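Local coordinates for protein beta-glucanase (Bacteroides thetaiotaomicron, PDB 6EUG) that probably hydrolyses beta-1,3-galactosidic bonds during arabinogalactan breakdown, using the glycosyl hydrolase family 43 propeller domain of a longer enzyme that this chain represents, at residues A266-E271 / G331-M336; I351-Q356 / D369-D374; L51-K56 / G121-W126; Y57-E62 / Y84-E89; A240-A243 / S248-G251. All coordinates share one frame; numbering follows the deposited sequence.

Overall arrangement
The chain folds as a five-bladed beta-propeller, and the contacts sample both its blades and the seams between them. Contacts 1 and 3 join neighbouring blades mainly through aromatic rings, without a hydrogen bond, and both are partly buried. Contacts 2 and 4 are buried and rich in tryptophan: contact 2 fastens the C-terminal tail to the last blade, whereas contact 4 spans the first blade, and the two touch through Trp352 with Trp59 and Trp86. Contacts 3 and 4 share the hairpin of strands 48-53 and 56-62, just as contacts 1 and 2 meet across strands 332-339 and 349-357. Contact 5, partly buried with Thr250 exposed, relies instead on backbone bonds, a carboxylate and a water.

Contact 1 (A266-E271 / G331-M336); sequences AIFKKE and GQFFFM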
# COMPACT_ATOMS: atom_id res chain seq x y z
N ALA A 266 -2.37 -5.09 1.51
CA ALA A 266 -3.44 -4.65 2.41
C ALA A 266 -3.40 -5.59 3.62
O ALA A 266 -3.18 -6.80 3.49
CB ALA A 266 -4.80 -4.72 1.71
N ILE A 267 -3.55 -5.02 4.81
CA ILE A 267 -3.28 -5.74 6.08
C ILE A 267 -4.29 -5.43 7.18
O ILE A 267 -4.76 -4.30 7.27
CB ILE A 267 -1.84 -5.48 6.58
CG1 ILE A 267 -1.48 -6.38 7.79
CG2 ILE A 267 -1.61 -4.01 6.89
CD1 ILE A 267 0.02 -6.42 8.08
N PHE A 268 -4.59 -6.43 8.00
CA PHE A 268 -5.35 -6.28 9.24
C PHE A 268 -4.92 -7.30 10.29
O PHE A 268 -4.18 -8.26 9.99
CB PHE A 268 -6.89 -6.34 9.01
CG PHE A 268 -7.45 -7.70 8.67
CD1 PHE A 268 -7.34 -8.20 7.37
CD2 PHE A 268 -8.19 -8.43 9.60
CE1 PHE A 268 -7.89 -9.43 7.02
CE2 PHE A 268 -8.74 -9.69 9.26
CZ PHE A 268 -8.58 -10.18 7.96
N LYS A 269 -5.40 -7.08 11.53
CA LYS A 269 -5.13 -7.98 12.65
C LYS A 269 -6.45 -8.32 13.31
O LYS A 269 -7.27 -7.41 13.54
CB LYS A 269 -4.15 -7.35 13.66
CG LYS A 269 -3.82 -8.23 14.86
CD LYS A 269 -2.88 -7.52 15.83
CE LYS A 269 -2.34 -8.50 16.87
NZ LYS A 269 -1.38 -7.92 17.85
N LYS A 270 -6.66 -9.62 13.59
CA LYS A 270 -7.88 -10.12 14.23
C LYS A 270 -7.56 -11.19 15.26
O LYS A 270 -6.99 -12.24 14.92
CB LYS A 270 -8.87 -10.67 13.17
CG LYS A 270 -10.20 -11.23 13.75
CD LYS A 270 -11.14 -11.62 12.61
CE LYS A 270 -12.49 -12.15 13.09
NZ LYS A 270 -12.38 -13.60 13.46
N GLU A 271 -7.96 -10.96 16.52
CA GLU A 271 -7.77 -11.95 17.60
C GLU A 271 -6.34 -12.50 17.67
O GLU A 271 -6.12 -13.71 17.74
CB GLU A 271 -8.81 -13.07 17.44
CG GLU A 271 -10.23 -12.53 17.58
CD GLU A 271 -11.31 -13.56 17.40
OE1 GLU A 271 -11.17 -14.50 16.60
OE2 GLU A 271 -12.33 -13.41 18.08
N GLY A 331 -16.58 -5.53 15.32
CA GLY A 331 -15.65 -6.62 15.00
C GLY A 331 -15.66 -7.08 13.56
O GLY A 331 -15.40 -8.25 13.27
N GLN A 332 -15.86 -6.14 12.65
CA GLN A 332 -15.94 -6.43 11.22
C GLN A 332 -14.77 -5.81 10.45
O GLN A 332 -14.09 -4.89 10.97
CB GLN A 332 -17.27 -5.95 10.66
CG GLN A 332 -18.50 -6.75 11.13
CD GLN A 332 -19.84 -6.13 10.73
OE1 GLN A 332 -19.89 -5.11 10.04
NE2 GLN A 332 -20.95 -6.74 11.17
N PHE A 333 -14.61 -6.28 9.20
CA PHE A 333 -13.54 -5.83 8.28
C PHE A 333 -14.06 -5.81 6.87
O PHE A 333 -14.90 -6.69 6.51
CB PHE A 333 -12.30 -6.77 8.37
CG PHE A 333 -11.72 -6.87 9.75
CD1 PHE A 333 -12.17 -7.84 10.66
CD2 PHE A 333 -10.69 -6.02 10.15
CE1 PHE A 333 -11.65 -7.90 11.94
CE2 PHE A 333 -10.16 -6.10 11.44
CZ PHE A 333 -10.64 -7.05 12.32
N PHE A 334 -13.62 -4.82 6.07
CA PHE A 334 -14.02 -4.69 4.65
C PHE A 334 -12.84 -4.54 3.73
O PHE A 334 -11.90 -3.80 4.04
CB PHE A 334 -15.03 -3.50 4.48
CG PHE A 334 -16.23 -3.67 5.37
CD1 PHE A 334 -16.14 -3.38 6.73
CD2 PHE A 334 -17.39 -4.28 4.88
CE1 PHE A 334 -17.20 -3.65 7.59
CE2 PHE A 334 -18.47 -4.52 5.74
CZ PHE A 334 -18.37 -4.22 7.10
N PHE A 335 -12.89 -5.28 2.61
CA PHE A 335 -11.86 -5.32 1.57
C PHE A 335 -12.13 -4.22 0.56
O PHE A 335 -13.25 -4.13 0.03
CB PHE A 335 -11.87 -6.70 0.90
CG PHE A 335 -10.93 -6.85 -0.27
CD1 PHE A 335 -9.55 -6.91 -0.07
CD2 PHE A 335 -11.43 -7.03 -1.57
CE1 PHE A 335 -8.67 -7.10 -1.13
CE2 PHE A 335 -10.56 -7.25 -2.64
CZ PHE A 335 -9.18 -7.27 -2.42
N MET A 336 -11.13 -3.37 0.32
CA MET A 336 -11.17 -2.30 -0.69
C MET A 336 -10.16 -2.61 -1.79
O MET A 336 -8.98 -2.93 -1.53
CB MET A 336 -10.84 -0.93 -0.07
CG MET A 336 -11.83 -0.44 0.98
SD MET A 336 -11.30 1.04 1.85
CE MET A 336 -10.89 2.14 0.49
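Phe268 lays its ring carbon CD2 over one face of the Phe333 ring, 3.5 Å above the plane and displaced toward the rim. The ring centroids are 4.6 Å apart and the planes meet at 38°. Further along, Phe333 reaches the next two residues of the facing strand. Its CZ comes 3.6 Å from the carbonyl O of Lys269, and its CE1 lies 3.8 Å from CD of Lys270. The aliphatic part of the lysine therefore borders the aromatic pair, while the chain bends at its last torsion and carries NZ away to a weak salt bridge with Glu271 and a cation-pi contact with Phe357. Phe357 also touches both phenylalanines, and Trp275 packs against Phe268 within its own sheet, so the pair belongs to a larger apolar cluster. Strands 266-270 and 332-336 run antiparallel (174°) with their axes 9.1 Å apart, too far for backbone pairing; no hydrogen bond crosses, and the Phe333 ring spans the gap to side chains and to one carbonyl. Here aromatic side chains fill the seam between the fourth and fifth blades of the five-bladed beta-propeller, the fold of family 43 glycosidases.

Contact 2 (I351-Q356 / D369-D374); sequences IWLPVQ and DRWNFD
Trp371 makes the one hydrogen bond across this contact: its indole NE1 donates to the carbonyl O of Trp352 over 2.8 Å, with an N-H...O angle of 148°. The oxygen lies almost in the indole plane, the donor tilted from the carbonyl plane. CG of Trp371 lies between its backbone N and carbonyl carbon (chi1 58°), with the indole directed at strand 351-354. Apolar contacts complete the grip. Pro354 CD rests over the face of the indole, 3.8 Å from the centroid of its five-membered ring and 19° off the normal, a CH-pi interaction. Leu353 CD2 lies 4.4 Å from Trp371 CD1, and Trp352 CB 4.3 Å from Trp371 CZ2. Aromatic neighbours extend the packing: the ring of Phe334 is nearly parallel to that of Trp371, whose CZ3 also lies over the face of Phe373. A backbone bond between Trp371 and Ile29, and a bond between Phe373 N and the Tyr84 hydroxyl, place the C-terminal tail along the seam where the last blade of the beta-propeller meets the first.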
# COMPACT_ATOMS: atom_id res chain seq x y z
N ILE A 351 -14.02 -1.51 -5.83
CA ILE A 351 -14.65 -2.75 -5.33
C ILE A 351 -14.52 -2.77 -3.81
O ILE A 351 -13.40 -2.80 -3.30
CB ILE A 351 -14.02 -4.03 -5.91
CG1 ILE A 351 -14.22 -4.10 -7.42
CG2 ILE A 351 -14.54 -5.29 -5.20
CD1 ILE A 351 -13.21 -5.00 -8.10
N TRP A 352 -15.66 -2.72 -3.11
CA TRP A 352 -15.70 -2.81 -1.65
C TRP A 352 -16.61 -3.98 -1.29
O TRP A 352 -17.78 -4.03 -1.74
CB TRP A 352 -16.21 -1.51 -1.01
CG TRP A 352 -15.34 -0.29 -1.06
CD1 TRP A 352 -14.24 -0.05 -1.85
CD2 TRP A 352 -15.61 0.95 -0.40
NE1 TRP A 352 -13.77 1.23 -1.64
CE2 TRP A 352 -14.58 1.86 -0.76
CE3 TRP A 352 -16.58 1.37 0.51
CZ2 TRP A 352 -14.52 3.18 -0.27
CZ3 TRP A 352 -16.50 2.69 1.02
CH2 TRP A 352 -15.48 3.57 0.62
N LEU A 353 -16.09 -4.93 -0.50
CA LEU A 353 -16.81 -6.18 -0.14
C LEU A 353 -16.50 -6.55 1.33
O LEU A 353 -15.36 -6.35 1.80
CB LEU A 353 -16.40 -7.35 -1.06
CG LEU A 353 -16.70 -7.17 -2.57
CD1 LEU A 353 -15.95 -8.19 -3.40
CD2 LEU A 353 -18.19 -7.25 -2.83
N PRO A 354 -17.48 -7.06 2.08
CA PRO A 354 -17.19 -7.56 3.44
C PRO A 354 -16.19 -8.73 3.43
O PRO A 354 -16.21 -9.57 2.51
CB PRO A 354 -18.58 -8.08 3.93
CG PRO A 354 -19.56 -7.43 3.04
CD PRO A 354 -18.90 -7.30 1.71
N VAL A 355 -15.32 -8.75 4.43
CA VAL A 355 -14.53 -9.95 4.72
C VAL A 355 -15.35 -10.90 5.61
O VAL A 355 -15.83 -10.53 6.69
CB VAL A 355 -13.20 -9.58 5.43
CG1 VAL A 355 -12.32 -10.81 5.62
CG2 VAL A 355 -12.43 -8.53 4.61
N GLN A 356 -15.47 -12.14 5.15
CA GLN A 356 -16.12 -13.22 5.88
C GLN A 356 -15.04 -14.15 6.45
O GLN A 356 -13.88 -14.07 6.06
CB GLN A 356 -17.12 -13.93 4.95
CG GLN A 356 -18.28 -13.00 4.54
CD GLN A 356 -19.29 -13.62 3.60
OE1 GLN A 356 -19.85 -14.67 3.88
NE2 GLN A 356 -19.55 -12.94 2.47
N ASP A 369 -23.32 -7.81 -5.79
CA ASP A 369 -23.61 -6.62 -6.62
C ASP A 369 -23.96 -5.40 -5.76
O ASP A 369 -23.58 -4.27 -6.10
CB ASP A 369 -24.78 -6.86 -7.60
CG ASP A 369 -24.40 -7.67 -8.84
OD1 ASP A 369 -23.22 -7.92 -9.16
OD2 ASP A 369 -25.35 -8.09 -9.54
N ARG A 370 -24.71 -5.62 -4.68
CA ARG A 370 -25.15 -4.54 -3.82
C ARG A 370 -25.24 -5.09 -2.41
O ARG A 370 -25.80 -6.18 -2.21
CB ARG A 370 -26.52 -3.99 -4.26
N TRP A 371 -24.68 -4.38 -1.44
CA TRP A 371 -24.83 -4.75 -0.02
C TRP A 371 -24.82 -3.52 0.85
O TRP A 371 -24.42 -2.45 0.39
CB TRP A 371 -23.73 -5.71 0.42
CG TRP A 371 -22.33 -5.18 0.25
CD1 TRP A 371 -21.58 -5.22 -0.89
CD2 TRP A 371 -21.55 -4.50 1.22
NE1 TRP A 371 -20.35 -4.63 -0.67
CE2 TRP A 371 -20.31 -4.17 0.61
CE3 TRP A 371 -21.77 -4.13 2.56
CZ2 TRP A 371 -19.31 -3.48 1.29
CZ3 TRP A 371 -20.77 -3.47 3.24
CH2 TRP A 371 -19.54 -3.15 2.60
N ASN A 372 -25.26 -3.68 2.10
CA ASN A 372 -25.40 -2.56 3.02
C ASN A 372 -24.66 -2.85 4.31
O ASN A 372 -24.62 -4.00 4.75
CB ASN A 372 -26.88 -2.28 3.36
CG ASN A 372 -27.59 -1.52 2.27
OD1 ASN A 372 -27.48 -0.31 2.18
ND2 ASN A 372 -28.34 -2.23 1.44
N PHE A 373 -24.09 -1.81 4.91
CA PHE A 373 -23.52 -1.92 6.26
C PHE A 373 -24.62 -2.21 7.28
O PHE A 373 -25.79 -1.88 7.07
CB PHE A 373 -22.78 -0.62 6.65
CG PHE A 373 -21.50 -0.39 5.87
CD1 PHE A 373 -20.31 -1.03 6.26
CD2 PHE A 373 -21.47 0.44 4.77
CE1 PHE A 373 -19.14 -0.83 5.54
CE2 PHE A 373 -20.30 0.65 4.04
CZ PHE A 373 -19.14 0.00 4.41
N ASP A 374 -24.25 -2.84 8.39
CA ASP A 374 -25.15 -2.94 9.52
C ASP A 374 -25.17 -1.56 10.16
O ASP A 374 -26.04 -1.27 10.97
CB ASP A 374 -24.68 -3.98 10.55
CG ASP A 374 -24.57 -5.40 9.97
OD1 ASP A 374 -25.27 -5.75 8.99
OD2 ASP A 374 -23.77 -6.17 10.52

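Contact 3 (L51-K56 / G121-W126); sequences LFHEGK and GKFVMW
Phe123 points the edge of its ring into the face of His53, a T-shaped pair at the seam between the first and second blades of the five-bladed beta-propeller. The planes stand at 83° with centroids 4.7 Å apart. Phe123 CZ lies 3.4 Å above the imidazole plane, over its centre, and is thus nearly equidistant from all five ring atoms. Phe123 has CG anti to its carbonyl carbon (chi1 -63°), which sends the ring out from strand 122-126 toward the neighbouring blade. Beside this pair, Leu51 brings CD2 within 4.3 Å of Phe123 CD2, near the plane of the ring. In the next shell Tyr116, from the inner strand of the second blade, meets both aromatic rings, while Pro149 and Tyr153 touch Phe123. His53 stands at the start of a type I' turn, His53 to Lys56, in the hairpin joining strands 48-53 and 56-62. Two backbone bonds close it: His53 N donates to Lys56 O at 2.9 Å, and Lys56 N donates to His53 O at 3.2 Å.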
# COMPACT_ATOMS: atom_id res chain seq x y z
N LEU A 51 -9.27 6.39 7.24
CA LEU A 51 -9.27 6.42 8.71
C LEU A 51 -10.51 7.11 9.30
O LEU A 51 -11.21 7.82 8.59
CB LEU A 51 -8.02 7.08 9.23
CG LEU A 51 -7.82 8.57 8.91
CD1 LEU A 51 -8.66 9.49 9.79
CD2 LEU A 51 -6.36 8.95 9.11
N PHE A 52 -10.74 6.91 10.60
CA PHE A 52 -11.85 7.52 11.34
C PHE A 52 -11.30 8.47 12.41
O PHE A 52 -10.45 8.07 13.18
CB PHE A 52 -12.69 6.43 12.03
CG PHE A 52 -14.01 6.92 12.64
CD1 PHE A 52 -15.13 7.16 11.85
CD2 PHE A 52 -14.13 7.12 14.02
CE1 PHE A 52 -16.34 7.58 12.40
CE2 PHE A 52 -15.34 7.55 14.59
CZ PHE A 52 -16.44 7.76 13.80
N HIS A 53 -11.83 9.70 12.45
CA HIS A 53 -11.41 10.68 13.45
C HIS A 53 -12.51 11.68 13.79
O HIS A 53 -13.12 12.27 12.90
CB HIS A 53 -10.18 11.45 12.97
CG HIS A 53 -9.56 12.30 14.03
ND1 HIS A 53 -8.71 11.78 14.99
CD2 HIS A 53 -9.65 13.63 14.30
CE1 HIS A 53 -8.30 12.75 15.79
NE2 HIS A 53 -8.85 13.89 15.39
N GLU A 54 -12.73 11.88 15.09
CA GLU A 54 -13.74 12.81 15.59
C GLU A 54 -15.10 12.66 14.86
O GLU A 54 -15.70 13.63 14.41
CB GLU A 54 -13.20 14.27 15.62
CG GLU A 54 -12.13 14.49 16.69
CD GLU A 54 -11.50 15.89 16.72
OE1 GLU A 54 -11.81 16.74 15.84
OE2 GLU A 54 -10.65 16.14 17.62
N GLY A 55 -15.55 11.42 14.71
CA GLY A 55 -16.90 11.14 14.22
C GLY A 55 -17.07 10.99 12.71
O GLY A 55 -18.21 10.77 12.24
N LYS A 56 -15.97 11.12 11.94
CA LYS A 56 -16.03 11.03 10.46
C LYS A 56 -14.94 10.12 9.87
O LYS A 56 -13.81 10.06 10.36
CB LYS A 56 -15.85 12.41 9.78
CG LYS A 56 -16.81 13.52 10.18
CD LYS A 56 -16.59 14.77 9.34
CE LYS A 56 -17.65 15.83 9.63
NZ LYS A 56 -17.81 16.74 8.47
N GLY A 121 -0.28 13.71 18.52
CA GLY A 121 -1.55 14.27 18.05
C GLY A 121 -1.51 14.70 16.58
O GLY A 121 -2.37 15.48 16.15
N LYS A 122 -0.54 14.21 15.80
CA LYS A 122 -0.45 14.58 14.36
C LYS A 122 -0.97 13.49 13.43
O LYS A 122 -0.90 12.29 13.75
CB LYS A 122 1.02 14.84 13.99
CG LYS A 122 1.77 15.82 14.87
CD LYS A 122 1.16 17.21 14.79
CE LYS A 122 2.09 18.24 15.44
NZ LYS A 122 1.37 19.52 15.66
N PHE A 123 -1.40 13.91 12.23
CA PHE A 123 -1.71 12.98 11.13
C PHE A 123 -0.52 12.84 10.19
O PHE A 123 0.03 13.83 9.72
CB PHE A 123 -2.93 13.46 10.36
CG PHE A 123 -4.17 13.50 11.20
CD1 PHE A 123 -4.44 14.63 11.99
CD2 PHE A 123 -5.05 12.43 11.24
CE1 PHE A 123 -5.58 14.67 12.80
CE2 PHE A 123 -6.19 12.46 12.05
CZ PHE A 123 -6.46 13.59 12.81
N VAL A 124 -0.11 11.58 9.94
CA VAL A 124 1.09 11.30 9.17
C VAL A 124 0.70 10.52 7.90
O VAL A 124 0.13 9.42 7.99
CB VAL A 124 2.09 10.49 10.02
CG1 VAL A 124 3.37 10.24 9.23
CG2 VAL A 124 2.36 11.21 11.36
N MET A 125 1.04 11.10 6.74
CA MET A 125 0.85 10.49 5.40
C MET A 125 2.16 9.93 4.85
O MET A 125 3.19 10.62 4.83
CB MET A 125 0.30 11.52 4.41
CG MET A 125 -0.15 10.95 3.07
SD MET A 125 -0.63 12.22 1.87
CE MET A 125 -2.26 12.69 2.48
N TRP A 126 2.13 8.66 4.42
CA TRP A 126 3.22 8.07 3.65
C TRP A 126 2.68 7.74 2.27
O TRP A 126 1.48 7.42 2.11
CB TRP A 126 3.78 6.80 4.32
CG TRP A 126 4.67 7.08 5.55
CD1 TRP A 126 4.26 7.28 6.82
CD2 TRP A 126 6.11 7.13 5.59
NE1 TRP A 126 5.33 7.47 7.65
CE2 TRP A 126 6.48 7.34 6.93
CE3 TRP A 126 7.11 6.99 4.63
CZ2 TRP A 126 7.82 7.49 7.33
CZ3 TRP A 126 8.44 7.12 5.02
CH2 TRP A 126 8.78 7.36 6.38

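Contact 4 (Y57-E62 / Y84-E89); sequences YYWFGE and YNWKSE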
# COMPACT_ATOMS: atom_id res chain seq x y z
N TYR A 57 -15.29 9.46 8.78
CA TYR A 57 -14.35 8.73 7.93
C TYR A 57 -13.71 9.69 6.92
O TYR A 57 -14.40 10.52 6.35
CB TYR A 57 -15.09 7.57 7.17
CG TYR A 57 -15.68 6.56 8.13
CD1 TYR A 57 -14.92 5.50 8.59
CD2 TYR A 57 -17.02 6.65 8.53
CE1 TYR A 57 -15.45 4.60 9.50
CE2 TYR A 57 -17.56 5.77 9.44
CZ TYR A 57 -16.80 4.71 9.88
OH TYR A 57 -17.35 3.83 10.79
N TYR A 58 -12.39 9.57 6.75
CA TYR A 58 -11.60 10.25 5.70
C TYR A 58 -10.98 9.23 4.75
O TYR A 58 -10.29 8.32 5.20
CB TYR A 58 -10.54 11.14 6.34
CG TYR A 58 -11.15 12.25 7.17
CD1 TYR A 58 -11.50 12.04 8.52
CD2 TYR A 58 -11.41 13.49 6.63
CE1 TYR A 58 -12.09 13.07 9.28
CE2 TYR A 58 -11.98 14.51 7.40
CZ TYR A 58 -12.33 14.29 8.71
OH TYR A 58 -12.94 15.30 9.48
N TRP A 59 -11.24 9.42 3.45
CA TRP A 59 -10.76 8.57 2.35
C TRP A 59 -9.72 9.37 1.56
O TRP A 59 -10.06 10.42 1.04
CB TRP A 59 -11.94 8.19 1.47
CG TRP A 59 -11.70 7.32 0.23
CD1 TRP A 59 -10.50 6.84 -0.26
CD2 TRP A 59 -12.71 6.86 -0.69
NE1 TRP A 59 -10.73 6.08 -1.41
CE2 TRP A 59 -12.07 6.11 -1.69
CE3 TRP A 59 -14.11 7.03 -0.76
CZ2 TRP A 59 -12.77 5.54 -2.77
CZ3 TRP A 59 -14.81 6.45 -1.80
CH2 TRP A 59 -14.15 5.71 -2.80
N PHE A 60 -8.46 8.95 1.60
CA PHE A 60 -7.38 9.53 0.81
C PHE A 60 -7.04 8.66 -0.39
O PHE A 60 -7.02 7.42 -0.26
CB PHE A 60 -6.12 9.71 1.66
CG PHE A 60 -6.36 10.44 2.97
CD1 PHE A 60 -6.79 9.76 4.12
CD2 PHE A 60 -6.25 11.85 3.02
CE1 PHE A 60 -7.04 10.45 5.31
CE2 PHE A 60 -6.49 12.53 4.21
CZ PHE A 60 -6.90 11.83 5.35
N GLY A 61 -6.73 9.28 -1.55
CA GLY A 61 -6.30 8.50 -2.71
C GLY A 61 -5.66 9.37 -3.79
O GLY A 61 -5.62 10.62 -3.69
N GLU A 62 -5.19 8.70 -4.85
CA GLU A 62 -4.57 9.34 -6.03
C GLU A 62 -5.63 10.11 -6.83
O GLU A 62 -6.73 9.56 -7.11
CB GLU A 62 -3.99 8.28 -6.94
CG GLU A 62 -2.99 7.34 -6.31
CD GLU A 62 -2.88 5.99 -6.99
OE1 GLU A 62 -2.10 5.15 -6.49
OE2 GLU A 62 -3.56 5.76 -8.04
N TYR A 84 -21.47 6.02 2.83
CA TYR A 84 -22.26 6.05 1.58
C TYR A 84 -22.16 7.39 0.87
O TYR A 84 -22.04 7.42 -0.36
CB TYR A 84 -23.75 5.79 1.86
CG TYR A 84 -24.09 4.45 2.48
CD1 TYR A 84 -23.99 3.28 1.74
CD2 TYR A 84 -24.59 4.36 3.78
CE1 TYR A 84 -24.32 2.06 2.29
CE2 TYR A 84 -24.92 3.12 4.34
CZ TYR A 84 -24.78 1.98 3.58
OH TYR A 84 -25.09 0.74 4.08
N ASN A 85 -22.24 8.49 1.64
CA ASN A 85 -22.29 9.86 1.10
C ASN A 85 -20.95 10.57 1.38
O ASN A 85 -20.57 10.80 2.55
CB ASN A 85 -23.45 10.63 1.74
CG ASN A 85 -24.81 10.03 1.41
OD1 ASN A 85 -25.46 9.41 2.26
ND2 ASN A 85 -25.24 10.18 0.18
N TRP A 86 -20.25 10.92 0.31
CA TRP A 86 -18.86 11.42 0.40
C TRP A 86 -18.79 12.90 -0.05
O TRP A 86 -19.15 13.24 -1.18
CB TRP A 86 -17.96 10.55 -0.48
CG TRP A 86 -17.78 9.17 0.08
CD1 TRP A 86 -18.44 8.05 -0.32
CD2 TRP A 86 -16.93 8.77 1.15
NE1 TRP A 86 -18.04 6.97 0.44
CE2 TRP A 86 -17.11 7.38 1.35
CE3 TRP A 86 -15.99 9.45 1.96
CZ2 TRP A 86 -16.44 6.66 2.36
CZ3 TRP A 86 -15.31 8.74 2.95
CH2 TRP A 86 -15.53 7.36 3.14
N LYS A 87 -18.33 13.76 0.87
CA LYS A 87 -18.07 15.18 0.62
C LYS A 87 -16.60 15.41 0.15
O LYS A 87 -15.66 14.96 0.82
CB LYS A 87 -18.27 15.96 1.92
CG LYS A 87 -18.06 17.47 1.80
CD LYS A 87 -18.03 18.11 3.19
CE LYS A 87 -18.10 19.62 3.07
NZ LYS A 87 -18.08 20.26 4.42
N SER A 88 -16.42 16.11 -0.97
CA SER A 88 -15.09 16.51 -1.41
C SER A 88 -14.43 17.50 -0.44
O SER A 88 -14.98 18.60 -0.18
CB SER A 88 -15.14 17.08 -2.83
OG SER A 88 -13.87 17.62 -3.22
N GLU A 89 -13.26 17.13 0.09
CA GLU A 89 -12.49 18.02 0.97
C GLU A 89 -11.31 18.69 0.26
O GLU A 89 -10.58 19.48 0.88
CB GLU A 89 -11.96 17.24 2.20
CG GLU A 89 -13.03 16.63 3.10
CD GLU A 89 -13.63 17.60 4.09
OE1 GLU A 89 -13.12 18.72 4.20
OE2 GLU A 89 -14.64 17.25 4.76
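Trp59 and Trp86 form the tight part of this contact, the edge of the first indole pressing on the face of the second. Trp59 CE3 sits 3.6 Å above the Trp86 plane, over its centre, and is 3.7 Å from Trp86 CE2. The six-membered rings have centroids 5.1 Å apart and planes at 74°, a T-shaped arrangement. Trp59 CB fits over the other end of the indole, 3.7 Å from Trp86 CZ3. With CG of Trp59 anti to the backbone N (chi1 179°), the indole extends far enough to cross Trp86. Trp352, from the last blade, packs against both indoles, and Tyr350 adds an edge-to-face contact with Trp59. Toward the more open side the fit slackens. Tyr57 offers its CB at 4.1 Å from Trp86 CH2, but its phenol turns away to meet Phe52. Glu89 makes no close contact with strand 57-62, and its OE2 bonds to Ser79 OG. Strand 74-80 runs between the two segments, so the tryptophans reach across it on one side of the sheet. This is side-chain packing over the first four-stranded antiparallel blade of the beta-propeller, with the side chain of Trp59 about 14 Å from the bound glucoimidazole.

Contact 5 (A240-A243 / S248-G251); sequences AELA and SHTG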
# COMPACT_ATOMS: atom_id res chain seq x y z
N ALA A 240 9.05 -2.73 7.82
CA ALA A 240 9.99 -1.85 8.57
C ALA A 240 9.28 -1.09 9.70
O ALA A 240 8.29 -0.38 9.48
CB ALA A 240 10.65 -0.86 7.62
N GLU A 241 9.81 -1.21 10.91
CA GLU A 241 9.35 -0.43 12.05
C GLU A 241 9.57 1.09 11.88
O GLU A 241 10.67 1.53 11.52
CB GLU A 241 10.07 -0.94 13.29
CG GLU A 241 9.64 -0.33 14.62
CD GLU A 241 10.56 -0.69 15.77
OE1 GLU A 241 11.81 -0.54 15.64
OE2 GLU A 241 10.03 -1.12 16.82
N LEU A 242 8.57 1.89 12.24
CA LEU A 242 8.68 3.36 12.30
C LEU A 242 9.08 3.85 13.71
O LEU A 242 8.78 3.21 14.74
CB LEU A 242 7.35 4.00 11.88
CG LEU A 242 6.93 3.73 10.42
CD1 LEU A 242 5.66 4.49 10.11
CD2 LEU A 242 8.02 4.07 9.40
N ALA A 243 9.75 5.00 13.75
CA ALA A 243 10.04 5.75 14.97
C ALA A 243 8.78 6.16 15.72
O ALA A 243 7.69 6.10 15.15
CB ALA A 243 10.83 7.01 14.63
N SER A 248 10.00 8.65 10.56
CA SER A 248 11.21 8.03 10.04
C SER A 248 11.23 6.55 10.41
O SER A 248 10.36 6.11 11.20
CB SER A 248 12.45 8.76 10.57
OG SER A 248 12.64 8.53 11.97
N HIS A 249 12.20 5.82 9.88
CA HIS A 249 12.38 4.37 10.16
C HIS A 249 13.42 4.17 11.27
O HIS A 249 14.34 4.98 11.40
CB HIS A 249 12.82 3.62 8.92
CG HIS A 249 11.89 3.74 7.76
ND1 HIS A 249 12.03 4.70 6.78
CD2 HIS A 249 10.81 3.00 7.41
CE1 HIS A 249 11.06 4.56 5.89
NE2 HIS A 249 10.34 3.51 6.23
N THR A 250 13.30 3.09 12.05
CA THR A 250 14.27 2.81 13.14
C THR A 250 15.54 2.03 12.74
O THR A 250 16.52 2.06 13.48
CB THR A 250 13.62 2.02 14.28
OG1 THR A 250 13.26 0.72 13.77
CG2 THR A 250 12.40 2.75 14.82
N GLY A 251 15.48 1.33 11.61
CA GLY A 251 16.52 0.39 11.20
C GLY A 251 16.15 -1.07 11.36
O GLY A 251 16.85 -1.95 10.83
O HOH W 1 12.79 0.26 10.22
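Glu241 crosses Thr250 at a slant where strand 236-242 is met by the short strand 249-250, an antiparallel pairing at the edge of the third blade of the beta-propeller. From its CB, 3.6 Å from Thr250 OG1, the side chain extends with CG anti to the backbone N (chi1 -175°); CG lies 3.9 Å and CD 3.6 Å from the same Thr250 OG1. At the tip, OE1 accepts a 2.7 Å bond from Thr250 OG1 through its anti lone pair. The other oxygen, OE2, forms a salt bridge with Lys224, so the carboxylate is held from both oxygens. Thr250 OG1 is gripped as well, since it also accepts from Lys252 N. Backbone bonds frame the non-hydrogen-bonded pair Leu242-His249: Thr250 N reaches Glu241 O at 3.1 Å, and Ala243 N reaches Ser248 O at 2.8 Å. Leu242 and His249 touch through their CD2 atoms, while His249 NE2 is hydrogen-bonded to His227 ND1. Where the chain turns its corner, a water sits 2.8 Å from Glu241 O and accepts from Gly251 N at 3.2 Å.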